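Local coordinates for protein K7 (Vaccinia virus WR, PDB 3JRV) that is a Bcl-2-like virulence factor that binds the host RNA helicase DDX3, blocks IRF3 activation, and dampens NF-kappa-B signalling through TRAF6 and IRAK2, at residues I65-G69 against E96-A100; N38-V42 against W112-S118; E32-R37 against Y54-M58. All coordinates share one frame; numbering follows the deposited sequence.

Interaction 1. Residues I65-G69 against E96-A100; sequences IRYYG and ESLFA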
loop_
_atom_site.group_PDB
_atom_site.type_symbol
_atom_site.label_atom_id
_atom_site.label_comp_id
_atom_site.label_asym_id
_atom_site.label_seq_id
_atom_site.Cartn_x
_atom_site.Cartn_y
_atom_site.Cartn_z
ATOM N N ILE A 65 -11.139 6.904 0.934
ATOM C CA ILE A 65 -11.964 8.120 0.884
ATOM C C ILE A 65 -13.383 7.899 1.419
ATOM O O ILE A 65 -13.901 8.702 2.235
ATOM C CB ILE A 65 -12.042 8.676 -0.549
ATOM C CG1 ILE A 65 -10.683 9.208 -0.980
ATOM C CG2 ILE A 65 -13.167 9.756 -0.662
ATOM C CD1 ILE A 65 -10.624 9.426 -2.524
ATOM N N ARG A 66 -14.017 6.808 0.995
ATOM C CA ARG A 66 -15.339 6.461 1.542
ATOM C C ARG A 66 -15.293 6.328 3.057
ATOM O O ARG A 66 -16.249 6.741 3.739
ATOM C CB ARG A 66 -15.855 5.146 0.961
ATOM C CG ARG A 66 -16.566 5.181 -0.364
ATOM C CD ARG A 66 -17.014 3.752 -0.773
ATOM N NE ARG A 66 -16.915 3.588 -2.219
ATOM C CZ ARG A 66 -15.957 2.929 -2.868
ATOM N NH1 ARG A 66 -15.075 2.169 -2.221
ATOM N NH2 ARG A 66 -15.955 2.942 -4.198
ATOM N N TYR A 67 -14.221 5.724 3.584
ATOM C CA TYR A 67 -14.148 5.271 4.994
ATOM C C TYR A 67 -13.875 6.472 5.900
ATOM O O TYR A 67 -14.521 6.624 6.952
ATOM C CB TYR A 67 -13.018 4.240 5.129
ATOM C CG TYR A 67 -12.895 3.545 6.483
ATOM C CD1 TYR A 67 -13.761 2.528 6.831
ATOM C CD2 TYR A 67 -11.948 3.952 7.412
ATOM C CE1 TYR A 67 -13.662 1.900 8.082
ATOM C CE2 TYR A 67 -11.808 3.309 8.640
ATOM C CZ TYR A 67 -12.681 2.304 8.975
ATOM O OH TYR A 67 -12.520 1.667 10.191
ATOM N N TYR A 68 -12.938 7.330 5.475
ATOM C CA TYR A 68 -12.391 8.421 6.302
ATOM C C TYR A 68 -12.940 9.793 5.912
ATOM O O TYR A 68 -13.065 10.675 6.783
ATOM C CB TYR A 68 -10.868 8.462 6.179
ATOM C CG TYR A 68 -10.174 7.390 6.987
ATOM C CD1 TYR A 68 -10.387 7.316 8.367
ATOM C CD2 TYR A 68 -9.380 6.423 6.370
ATOM C CE1 TYR A 68 -9.796 6.342 9.122
ATOM C CE2 TYR A 68 -8.763 5.428 7.134
ATOM C CZ TYR A 68 -8.974 5.419 8.510
ATOM O OH TYR A 68 -8.398 4.475 9.325
ATOM N N GLY A 69 -13.243 9.971 4.620
ATOM C CA GLY A 69 -13.499 11.299 4.024
ATOM C C GLY A 69 -12.214 12.049 3.727
ATOM O O GLY A 69 -11.173 11.747 4.320
ATOM N N GLU A 96 -13.307 -3.666 5.314
ATOM C CA GLU A 96 -13.346 -2.270 4.881
ATOM C C GLU A 96 -12.190 -1.497 5.524
ATOM O O GLU A 96 -11.514 -0.702 4.838
ATOM C CB GLU A 96 -14.661 -1.556 5.221
ATOM C CG GLU A 96 -14.767 -0.170 4.540
ATOM C CD GLU A 96 -16.122 0.560 4.795
ATOM O OE1 GLU A 96 -16.861 0.138 5.723
ATOM O OE2 GLU A 96 -16.434 1.570 4.091
ATOM N N SER A 97 -11.968 -1.731 6.813
ATOM C CA SER A 97 -10.880 -1.068 7.536
ATOM C C SER A 97 -9.524 -1.470 6.939
ATOM O O SER A 97 -8.624 -0.630 6.780
ATOM C CB SER A 97 -10.930 -1.404 9.037
ATOM O OG SER A 97 -9.988 -0.602 9.701
ATOM N N LEU A 98 -9.383 -2.745 6.575
ATOM C CA LEU A 98 -8.121 -3.222 6.019
ATOM C C LEU A 98 -7.861 -2.488 4.688
ATOM O O LEU A 98 -6.722 -2.014 4.431
ATOM C CB LEU A 98 -8.198 -4.746 5.818
ATOM C CG LEU A 98 -7.015 -5.373 5.038
ATOM C CD1 LEU A 98 -5.713 -5.152 5.846
ATOM C CD2 LEU A 98 -7.307 -6.879 4.856
ATOM N N PHE A 99 -8.857 -2.495 3.800
ATOM C CA PHE A 99 -8.681 -1.882 2.466
ATOM C C PHE A 99 -8.463 -0.384 2.586
ATOM O O PHE A 99 -7.646 0.186 1.852
ATOM C CB PHE A 99 -9.812 -2.196 1.477
ATOM C CG PHE A 99 -9.990 -3.661 1.161
ATOM C CD1 PHE A 99 -9.083 -4.616 1.607
ATOM C CD2 PHE A 99 -11.056 -4.055 0.354
ATOM C CE1 PHE A 99 -9.272 -6.010 1.287
ATOM C CE2 PHE A 99 -11.269 -5.440 0.029
ATOM C CZ PHE A 99 -10.354 -6.395 0.470
ATOM N N ALA A 100 -9.185 0.269 3.502
ATOM C CA ALA A 100 -8.962 1.710 3.755
ATOM C C ALA A 100 -7.542 1.951 4.222
ATOM O O ALA A 100 -6.926 2.958 3.849
ATOM C CB ALA A 100 -9.933 2.205 4.803
#
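The ring of Tyr67 lies along helix 95-114 and touches three of its residues, Glu96, Ser97 and Ala100. Ala100 meets the root of the side chain. Its CB is 3.7 Å from Tyr67 CG and equally near Tyr67 CB. Further out, the ring meets the aliphatic part of Glu96, with Tyr67 CD1 3.7 Å from Glu96 CG. Glu96 CD sits at the ring edge, in the plane of the ring. The carboxylate is turned 68° from the ring plane. At the tip, Tyr67 OH reaches Ser97 OG at 3.4 Å. This hydrogen bond is weak and doubtful, since Ser97 takes two conformations and its proton has another acceptor within reach. The Tyr67 ring gets there because CG is anti to the backbone N (chi1 -173°), which carries it out from its own helix.

A second tyrosine backs the first. Tyr67 CD2 stands over the centre of the Tyr68 ring, 3.4 Å above its plane. Tyr68 also reaches the same methyl as Tyr67, with Tyr68 CE2 4.1 Å from Ala100 CB.

Asp94 OD2 accepts the N-H of Ser97 at the start of helix 95-114. Gly69 N bonds to Ile65 O at 2.8 Å, and Gly69 has a positive phi (79°) where the chain leaves helix 60-68.

The contact is helix-helix packing within the all-helical Bcl-2-like fold. It joins the end of helix 60-68 to the first turns of helix 95-114. Tyr68 also packs on Ile73 and Ile76 of helix 70-80, while Leu98 and Phe99 pack against helix 134-148.

Interaction 2. Residues N38-V42 against W112-S118; sequences NHVIV and WGYKKIS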
loop_
_atom_site.group_PDB
_atom_site.type_symbol
_atom_site.label_atom_id
_atom_site.label_comp_id
_atom_site.label_asym_id
_atom_site.label_seq_id
_atom_site.Cartn_x
_atom_site.Cartn_y
_atom_site.Cartn_z
ATOM N N ASN A 38 5.044 5.436 -4.308
ATOM C CA ASN A 38 6.069 6.517 -4.125
ATOM C C ASN A 38 7.005 6.576 -5.332
ATOM O O ASN A 38 7.235 7.640 -5.931
ATOM C CB ASN A 38 6.876 6.225 -2.853
ATOM C CG ASN A 38 7.965 7.248 -2.621
ATOM O OD1 ASN A 38 9.128 7.022 -2.999
ATOM N ND2 ASN A 38 7.614 8.354 -2.004
ATOM N N HIS A 39 7.560 5.419 -5.662
ATOM C CA HIS A 39 8.586 5.305 -6.709
ATOM C C HIS A 39 8.119 5.822 -8.056
ATOM O O HIS A 39 8.892 6.468 -8.783
ATOM C CB HIS A 39 8.988 3.829 -6.806
ATOM C CG HIS A 39 10.184 3.574 -7.671
ATOM N ND1 HIS A 39 10.081 3.397 -9.032
ATOM C CD2 HIS A 39 11.478 3.327 -7.344
ATOM C CE1 HIS A 39 11.280 3.108 -9.519
ATOM N NE2 HIS A 39 12.129 3.004 -8.509
ATOM N N VAL A 40 6.867 5.527 -8.421
ATOM C CA VAL A 40 6.333 5.890 -9.727
ATOM C C VAL A 40 6.275 7.412 -9.864
ATOM O O VAL A 40 6.462 7.932 -10.960
ATOM C CB VAL A 40 4.919 5.204 -9.945
ATOM C CG1 VAL A 40 3.860 5.932 -9.115
ATOM C CG2 VAL A 40 4.557 5.158 -11.432
ATOM N N ILE A 41 6.112 8.119 -8.732
ATOM C CA ILE A 41 6.113 9.608 -8.754
ATOM C C ILE A 41 7.566 10.144 -8.716
ATOM O O ILE A 41 7.948 11.005 -9.543
ATOM C CB ILE A 41 5.344 10.190 -7.543
ATOM C CG1 ILE A 41 3.885 9.721 -7.518
ATOM C CG2 ILE A 41 5.399 11.730 -7.555
ATOM C CD1 ILE A 41 3.099 9.980 -8.789
ATOM N N VAL A 42 8.380 9.616 -7.803
ATOM C CA VAL A 42 9.792 10.038 -7.602
ATOM C C VAL A 42 10.606 9.948 -8.907
ATOM O O VAL A 42 11.408 10.865 -9.227
ATOM C CB VAL A 42 10.449 9.211 -6.453
ATOM C CG1 VAL A 42 11.975 9.479 -6.326
ATOM C CG2 VAL A 42 9.766 9.584 -5.137
ATOM N N TRP A 112 4.230 11.726 -0.282
ATOM C CA TRP A 112 5.665 11.923 -0.071
ATOM C C TRP A 112 6.325 12.107 -1.449
ATOM O O TRP A 112 7.101 13.048 -1.664
ATOM C CB TRP A 112 6.292 10.761 0.704
ATOM C CG TRP A 112 5.966 10.786 2.124
ATOM C CD1 TRP A 112 5.673 11.911 2.869
ATOM C CD2 TRP A 112 6.006 9.692 3.059
ATOM N NE1 TRP A 112 5.518 11.573 4.190
ATOM C CE2 TRP A 112 5.678 10.218 4.331
ATOM C CE3 TRP A 112 6.270 8.328 2.939
ATOM C CZ2 TRP A 112 5.593 9.418 5.474
ATOM C CZ3 TRP A 112 6.178 7.520 4.082
ATOM C CH2 TRP A 112 5.858 8.083 5.332
ATOM N N GLY A 113 5.988 11.265 -2.426
ATOM C CA GLY A 113 6.628 11.417 -3.737
ATOM C C GLY A 113 6.323 12.774 -4.379
ATOM O O GLY A 113 7.200 13.377 -5.042
ATOM N N TYR A 114 5.084 13.260 -4.230
ATOM C CA TYR A 114 4.725 14.578 -4.767
ATOM C C TYR A 114 5.592 15.655 -4.125
ATOM O O TYR A 114 5.819 16.682 -4.760
ATOM C CB TYR A 114 3.246 14.937 -4.532
ATOM C CG TYR A 114 2.297 14.434 -5.611
ATOM C CD1 TYR A 114 2.107 13.072 -5.847
ATOM C CD2 TYR A 114 1.639 15.335 -6.454
ATOM C CE1 TYR A 114 1.187 12.637 -6.800
ATOM C CE2 TYR A 114 0.800 14.903 -7.482
ATOM C CZ TYR A 114 0.579 13.546 -7.653
ATOM O OH TYR A 114 -0.355 13.134 -8.602
ATOM N N LYS A 115 6.003 15.443 -2.868
ATOM C CA LYS A 115 6.794 16.417 -2.090
ATOM C C LYS A 115 8.302 16.161 -2.178
ATOM O O LYS A 115 9.081 16.712 -1.378
ATOM C CB LYS A 115 6.376 16.375 -0.607
ATOM C CG LYS A 115 4.954 16.841 -0.355
ATOM C CD LYS A 115 4.622 18.190 -0.988
ATOM C CE LYS A 115 3.151 18.511 -0.802
ATOM N NZ LYS A 115 2.918 19.984 -0.673
ATOM N N LYS A 116 8.706 15.298 -3.108
ATOM C CA LYS A 116 10.124 14.904 -3.260
ATOM C C LYS A 116 10.712 14.242 -1.995
ATOM O O LYS A 116 11.922 14.390 -1.660
ATOM C CB LYS A 116 10.993 16.093 -3.740
ATOM C CG LYS A 116 10.697 16.519 -5.177
ATOM C CD LYS A 116 11.580 17.692 -5.627
ATOM C CE LYS A 116 11.016 18.352 -6.884
ATOM N NZ LYS A 116 11.172 17.427 -8.052
ATOM N N ILE A 117 9.876 13.433 -1.342
ATOM C CA ILE A 117 10.275 12.686 -0.179
ATOM C C ILE A 117 10.228 11.207 -0.523
ATOM O O ILE A 117 9.235 10.750 -1.129
ATOM C CB ILE A 117 9.326 12.958 0.986
ATOM C CG1 ILE A 117 9.527 14.400 1.498
ATOM C CG2 ILE A 117 9.656 12.016 2.110
ATOM C CD1 ILE A 117 8.433 14.840 2.479
ATOM N N SER A 118 11.263 10.457 -0.151
ATOM C CA SER A 118 11.286 9.016 -0.450
ATOM C C SER A 118 12.095 8.263 0.594
ATOM O O SER A 118 11.545 7.887 1.654
ATOM C CB SER A 118 11.806 8.742 -1.887
ATOM O OG SER A 118 13.119 9.250 -2.081
#
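Asn38 spans the gap to the end of helix 95-114 with its amide. CG is anti to the backbone N (chi1 178°), beside the carbonyl carbon, and ND2 faces Ile117. Asn38 ND2 donates to Ile117 O at 3.0 Å, with an N-H...O angle of 163°. The acceptor lies 2° out of the amide plane, and the donor lies in the carbonyl plane. ND2 also bonds to Thr109 O, and OD1 bonds to Tyr7 OH, so both ends of this buried amide are used. Ser118 CB packs 3.4 Å from Asn38 OD1.

Gly113 has no side chain, and here the backbones come close: Asn38 CA is 4.9 Å from Gly113 CA. Ile41 lies against that bare surface. Its CG2 branch, anti to the backbone N, presses on the peptide, 3.5 Å from Gly113 C. CG1 lies beside the backbone N and carries Ile41 CD1 to Tyr114 CE1, at 3.8 Å. Val42 CG2 touches both Gly113 CA and Ser118 CB, 3.9 Å from each.

Lys116, with positive phi, is the C-prime residue of the Schellman motif ending helix 95-114. The turn brings Ile117 O round to the asparagine.

This helix-end packing in the Bcl-2-like fold ties the last turns of helices 26-42 and 95-114 to each other. On the far side, His39 packs on Tyr7 and Phe12. An aromatic side chain of the bound peptide packs on Asn38.

Interaction 3. Residues E32-R37 against Y54-M58; sequences EYITWR and YKELM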
loop_
_atom_site.group_PDB
_atom_site.type_symbol
_atom_site.label_atom_id
_atom_site.label_comp_id
_atom_site.label_asym_id
_atom_site.label_seq_id
_atom_site.Cartn_x
_atom_site.Cartn_y
_atom_site.Cartn_z
ATOM N N GLU A 32 5.540 -4.156 -1.705
ATOM C CA GLU A 32 6.044 -3.616 -2.974
ATOM C C GLU A 32 5.138 -2.515 -3.521
ATOM O O GLU A 32 5.621 -1.526 -4.094
ATOM C CB GLU A 32 6.228 -4.760 -3.997
ATOM C CG GLU A 32 6.558 -4.376 -5.362
ATOM C CD GLU A 32 6.584 -5.613 -6.233
ATOM O OE1 GLU A 32 7.459 -6.503 -5.988
ATOM O OE2 GLU A 32 5.671 -5.689 -7.091
ATOM N N TYR A 33 3.826 -2.772 -3.514
ATOM C CA TYR A 33 2.851 -1.876 -4.087
ATOM C C TYR A 33 2.940 -0.512 -3.353
ATOM O O TYR A 33 2.867 0.559 -4.008
ATOM C CB TYR A 33 1.455 -2.511 -3.956
ATOM C CG TYR A 33 0.356 -1.506 -4.198
ATOM C CD1 TYR A 33 0.118 -0.991 -5.469
ATOM C CD2 TYR A 33 -0.385 -1.008 -3.120
ATOM C CE1 TYR A 33 -0.856 0.044 -5.692
ATOM C CE2 TYR A 33 -1.363 -0.056 -3.296
ATOM C CZ TYR A 33 -1.573 0.523 -4.572
ATOM O OH TYR A 33 -2.542 1.489 -4.788
ATOM N N ILE A 34 3.008 -0.528 -2.015
ATOM C CA ILE A 34 3.085 0.742 -1.286
ATOM C C ILE A 34 4.376 1.494 -1.672
ATOM O O ILE A 34 4.366 2.734 -1.884
ATOM C CB ILE A 34 3.013 0.490 0.249
ATOM C CG1 ILE A 34 1.609 -0.061 0.615
ATOM C CG2 ILE A 34 3.407 1.779 1.018
ATOM C CD1 ILE A 34 0.437 0.839 0.178
ATOM N N THR A 35 5.468 0.758 -1.849
ATOM C CA THR A 35 6.689 1.416 -2.371
ATOM C C THR A 35 6.495 1.966 -3.794
ATOM O O THR A 35 6.849 3.106 -4.115
ATOM C CB THR A 35 7.844 0.435 -2.382
ATOM O OG1 THR A 35 8.158 0.089 -1.032
ATOM C CG2 THR A 35 9.059 1.049 -3.124
ATOM N N TRP A 36 5.843 1.191 -4.653
ATOM C CA TRP A 36 5.628 1.604 -6.025
ATOM C C TRP A 36 4.845 2.936 -6.107
ATOM O O TRP A 36 5.129 3.766 -6.973
ATOM C CB TRP A 36 4.900 0.470 -6.774
ATOM C CG TRP A 36 4.650 0.790 -8.231
ATOM C CD1 TRP A 36 5.533 0.596 -9.292
ATOM C CD2 TRP A 36 3.422 1.233 -8.819
ATOM N NE1 TRP A 36 4.929 0.938 -10.482
ATOM C CE2 TRP A 36 3.630 1.320 -10.226
ATOM C CE3 TRP A 36 2.141 1.528 -8.296
ATOM C CZ2 TRP A 36 2.610 1.709 -11.113
ATOM C CZ3 TRP A 36 1.124 1.931 -9.181
ATOM C CH2 TRP A 36 1.364 2.010 -10.578
ATOM N N ARG A 37 3.837 3.147 -5.248
ATOM C CA ARG A 37 3.051 4.398 -5.337
ATOM C C ARG A 37 3.952 5.625 -5.046
ATOM O O ARG A 37 3.624 6.723 -5.466
ATOM C CB ARG A 37 1.875 4.371 -4.328
ATOM C CG ARG A 37 0.798 3.310 -4.772
ATOM C CD ARG A 37 0.113 3.698 -6.107
ATOM N NE ARG A 37 -0.563 5.004 -6.029
ATOM C CZ ARG A 37 -1.815 5.209 -5.594
ATOM N NH1 ARG A 37 -2.553 4.209 -5.108
ATOM N NH2 ARG A 37 -2.308 6.454 -5.549
ATOM N N TYR A 54 -2.322 -4.627 -9.562
ATOM C CA TYR A 54 -2.061 -3.258 -9.061
ATOM C C TYR A 54 -3.266 -2.357 -9.237
ATOM O O TYR A 54 -3.582 -1.587 -8.333
ATOM C CB TYR A 54 -0.854 -2.647 -9.776
ATOM C CG TYR A 54 0.460 -2.874 -9.082
ATOM C CD1 TYR A 54 0.749 -4.050 -8.404
ATOM C CD2 TYR A 54 1.495 -1.940 -9.241
ATOM C CE1 TYR A 54 2.029 -4.298 -7.860
ATOM C CE2 TYR A 54 2.729 -2.146 -8.657
ATOM C CZ TYR A 54 2.997 -3.293 -7.947
ATOM O OH TYR A 54 4.277 -3.446 -7.483
ATOM N N LYS A 55 -3.946 -2.424 -10.377
ATOM C CA LYS A 55 -5.156 -1.584 -10.590
ATOM C C LYS A 55 -6.197 -1.888 -9.501
ATOM O O LYS A 55 -6.842 -0.968 -8.995
ATOM C CB LYS A 55 -5.714 -1.779 -12.008
ATOM C CG LYS A 55 -4.848 -1.031 -13.037
ATOM C CD LYS A 55 -5.361 -1.227 -14.441
ATOM C CE LYS A 55 -4.436 -0.548 -15.433
ATOM N NZ LYS A 55 -4.616 -1.216 -16.740
ATOM N N GLU A 56 -6.374 -3.173 -9.142
ATOM C CA GLU A 56 -7.317 -3.489 -8.066
ATOM C C GLU A 56 -6.901 -2.856 -6.750
ATOM O O GLU A 56 -7.754 -2.313 -6.023
ATOM C CB GLU A 56 -7.446 -5.001 -7.845
ATOM C CG GLU A 56 -8.502 -5.717 -8.650
ATOM C CD GLU A 56 -9.846 -5.006 -8.820
ATOM O OE1 GLU A 56 -10.632 -4.678 -7.876
ATOM O OE2 GLU A 56 -10.200 -4.934 -9.991
ATOM N N LEU A 57 -5.604 -2.921 -6.427
ATOM C CA LEU A 57 -5.104 -2.290 -5.186
ATOM C C LEU A 57 -5.317 -0.784 -5.244
ATOM O O LEU A 57 -5.653 -0.179 -4.199
ATOM C CB LEU A 57 -3.616 -2.617 -4.923
ATOM C CG LEU A 57 -3.375 -4.142 -4.773
ATOM C CD1 LEU A 57 -1.845 -4.347 -4.603
ATOM C CD2 LEU A 57 -4.100 -4.635 -3.550
HETATM N N MSE A 58 -5.160 -0.181 -6.429
HETATM C CA MSE A 58 -5.316 1.279 -6.525
HETATM C C MSE A 58 -6.744 1.717 -6.202
HETATM O O MSE A 58 -6.963 2.859 -5.760
HETATM C CB MSE A 58 -4.914 1.748 -7.936
HETATM C CG MSE A 58 -3.434 1.555 -8.064
HETATM SE SE MSE A 58 -2.790 1.805 -9.884
HETATM C CE MSE A 58 -2.776 3.655 -9.659
HETATM O O HOH W 1 -4.372 1.942 -2.895
#
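Tyr33 runs across helix 52-58, with Leu57 against one ring face and Tyr54 and Met58 nearby. Its CG is anti to the backbone N (chi1 165°), which sends the ring toward that helix. CB and CG meet a methyl of Leu57, with Tyr33 CG 3.6 Å from Leu57 CD1. The CD1 edge of the Tyr33 ring points at the face of Tyr54, with CD1 over that ring's centre. This is a T-shaped stack with the planes at 77°. CE1 touches Met58 CG at 3.8 Å, close to the plane of the tyrosine. One face of the Tyr33 ring receives a CH-pi contact from Leu57 CB, 3.7 Å from the ring centroid. At the tip, Tyr33 OH accepts from Arg37 NH1 at 2.7 Å and donates to a water at 2.7 Å. That water in turn donates to Leu57 O at 2.8 Å, so the chain of bonds joins the two helices.

Tyr54 extends the aromatic cluster. Its CE2 edge lies over the face of Trp36, 3.5 Å from Trp36 CD2. Tyr54 OH donates to the anti lone pair of Glu32 OE2, at 2.7 Å. Backbone N atoms of Tyr13 and Phe14 also bind this carboxylate. The selenium of Met58, a selenomethionine, sits at the edge of the Trp36 ring.

Arg37 forms salt bridges to Asp61 and Glu110. The short helical segments cross at -75°. Tyr33 and Arg37 also touch Ala106 of helix 95-114, and Trp36 meets Phe12, so this buried aromatic cluster lies between that helix and the N-terminal loop.

In the fold
The three contacts are linked through two long helices of this Bcl-2-like fold. Helix 95-114 carries interaction 1 near its start and interaction 2 at its end, and their centres are 22 Å apart. Helix 26-42 carries interactions 2 and 3 on adjoining segments, with centres 14 Å apart. Helices 52-58 and 60-68 follow each other in the chain and bring interaction 3 to about 6 Å from interaction 1 at the nearest atoms, without touching. The bound peptide, from DDX3, lies against helix 26-42. Aromatic packing from the peptide reaches Asn38 in interaction 2 and Ile34 and Thr35 on the 32-37 segment of interaction 3.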